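Local structure of 2-hydroxyisobutyryl-CoA synthetase (Aquincola tertiaricarbonis, 6HDY) at residues A[158-163]-A[186-191]. The protein is an acyl-CoA synthetase by name and a member of the ANL superfamily, with a large AMP-binding region followed by a smaller C-terminal domain. Numbering follows the deposited sequence.
Sequences MGIRPG and ERLRAK
Pro162 and Gly163 meet Leu188, Arg189 and Lys191 in a loop-to-loop contact at the N-terminal ends of two neighbouring strands of the parallel sheet, where the turn after helix 141-157 enters strand 165-168 and the turn after helix 176-187 enters edge strand 191-193. Each turn leaves its helix through a Schellman motif, at Gly159 and at Arg189. The apolar part is built on Leu188: with CG anti to the backbone N (chi1 -176°), its CD2 lies 3.7 Å from Ile160 CG2, the two side chains crossing at about a right angle, while CD1 sits beside Pro162 CD. Trp156 of helix 141-157 packs on both Leu188 and Pro162. The proline ring also rests against the opposing backbone, Pro162 CG standing 3.3 Å from Leu188 O and Pro162 CA making a CA-H...O contact of 3.4 Å with Arg189 O. That same carbonyl accepts the N-H of Gly163, with Gly163 N 2.8 Å from Arg189 O and the donor tilted 30° from the carbonyl plane. Two residues after Arg189, Lys191 runs extended to CE and bends at chi4 (57°), bringing NZ within 2.8 Å of Gly163 O, in the carbonyl plane on a lone pair. The backbone of Lys191 pairs with Asp164 and Val166. At the backbone angles of Gly163 a CB would jam against Pro162 O, so the turn that sets both polar bonds itself calls for glycine. Lys191 NZ, probably charged, also bonds Asn118 O of the second subunit, carrying the link across the subunit interface.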
# COMPACT_ATOMS: atom_id res chain seq x y z
N MET A 158 -3.20 -23.13 5.75
CA MET A 158 -4.59 -22.67 5.77
C MET A 158 -5.35 -23.17 4.53
O MET A 158 -6.53 -22.85 4.34
CB MET A 158 -4.65 -21.15 5.85
CG MET A 158 -3.90 -20.56 7.03
SD MET A 158 -3.99 -18.75 7.00
CE MET A 158 -3.38 -18.36 8.70
N GLY A 159 -4.67 -23.98 3.71
CA GLY A 159 -5.24 -24.52 2.48
C GLY A 159 -5.18 -23.58 1.28
O GLY A 159 -5.82 -23.85 0.27
N ILE A 160 -4.43 -22.45 1.40
CA ILE A 160 -4.22 -21.48 0.32
C ILE A 160 -3.17 -22.08 -0.62
O ILE A 160 -2.18 -22.67 -0.17
CB ILE A 160 -3.87 -20.02 0.81
CG1 ILE A 160 -4.77 -19.57 2.00
CG2 ILE A 160 -3.97 -19.01 -0.35
CD1 ILE A 160 -4.30 -18.28 2.73
N ARG A 161 -3.40 -21.99 -1.94
CA ARG A 161 -2.55 -22.65 -2.92
C ARG A 161 -2.00 -21.79 -4.04
O ARG A 161 -2.63 -20.78 -4.36
CB ARG A 161 -3.34 -23.83 -3.54
CG ARG A 161 -3.68 -24.97 -2.57
CD ARG A 161 -2.44 -25.75 -2.15
NE ARG A 161 -2.78 -26.85 -1.23
CZ ARG A 161 -2.74 -26.77 0.10
NH1 ARG A 161 -2.43 -25.62 0.69
NH2 ARG A 161 -3.04 -27.82 0.84
N PRO A 162 -0.93 -22.24 -4.75
CA PRO A 162 -0.48 -21.49 -5.93
C PRO A 162 -1.63 -21.29 -6.92
O PRO A 162 -2.46 -22.19 -7.11
CB PRO A 162 0.59 -22.42 -6.54
CG PRO A 162 1.11 -23.18 -5.40
CD PRO A 162 -0.08 -23.42 -4.51
N GLY A 163 -1.71 -20.08 -7.48
CA GLY A 163 -2.75 -19.73 -8.43
C GLY A 163 -4.00 -19.18 -7.81
O GLY A 163 -4.84 -18.63 -8.52
N GLU A 186 2.94 -13.76 -2.61
CA GLU A 186 3.94 -13.71 -3.69
C GLU A 186 4.78 -15.00 -3.71
O GLU A 186 4.90 -15.63 -4.77
CB GLU A 186 4.87 -12.48 -3.52
CG GLU A 186 4.22 -11.12 -3.84
CD GLU A 186 5.03 -9.86 -3.55
OE1 GLU A 186 6.06 -9.95 -2.85
OE2 GLU A 186 4.63 -8.78 -4.02
N ARG A 187 5.35 -15.39 -2.55
CA ARG A 187 6.19 -16.60 -2.43
C ARG A 187 5.36 -17.90 -2.65
O ARG A 187 5.86 -18.87 -3.23
CB ARG A 187 6.94 -16.62 -1.08
CG ARG A 187 7.85 -17.85 -0.85
CD ARG A 187 8.87 -18.08 -1.97
NE ARG A 187 9.60 -19.34 -1.79
CZ ARG A 187 9.21 -20.52 -2.26
NH1 ARG A 187 9.93 -21.60 -2.02
NH2 ARG A 187 8.09 -20.63 -2.96
N LEU A 188 4.08 -17.88 -2.24
CA LEU A 188 3.18 -19.02 -2.41
C LEU A 188 2.82 -19.25 -3.90
O LEU A 188 2.24 -20.28 -4.25
CB LEU A 188 1.89 -18.80 -1.57
CG LEU A 188 0.82 -19.92 -1.51
CD1 LEU A 188 1.45 -21.31 -1.19
CD2 LEU A 188 -0.27 -19.54 -0.55
N ARG A 189 3.18 -18.28 -4.77
CA ARG A 189 2.86 -18.26 -6.20
C ARG A 189 1.33 -18.13 -6.36
O ARG A 189 0.74 -18.64 -7.31
CB ARG A 189 3.47 -19.45 -7.00
CG ARG A 189 4.95 -19.75 -6.70
CD ARG A 189 5.92 -18.75 -7.30
NE ARG A 189 7.25 -18.82 -6.69
CZ ARG A 189 7.87 -17.79 -6.11
NH1 ARG A 189 9.08 -17.94 -5.60
NH2 ARG A 189 7.29 -16.59 -6.08
N ALA A 190 0.70 -17.42 -5.42
CA ALA A 190 -0.73 -17.14 -5.51
C ALA A 190 -0.83 -15.91 -6.43
O ALA A 190 0.19 -15.31 -6.75
CB ALA A 190 -1.27 -16.81 -4.11
N LYS A 191 -2.03 -15.54 -6.88
CA LYS A 191 -2.22 -14.30 -7.64
C LYS A 191 -2.41 -13.22 -6.53
O LYS A 191 -3.49 -13.12 -5.95
CB LYS A 191 -3.46 -14.37 -8.54
CG LYS A 191 -3.34 -15.31 -9.71
CD LYS A 191 -4.71 -15.49 -10.34
CE LYS A 191 -4.70 -16.45 -11.50
NZ LYS A 191 -4.17 -17.79 -11.13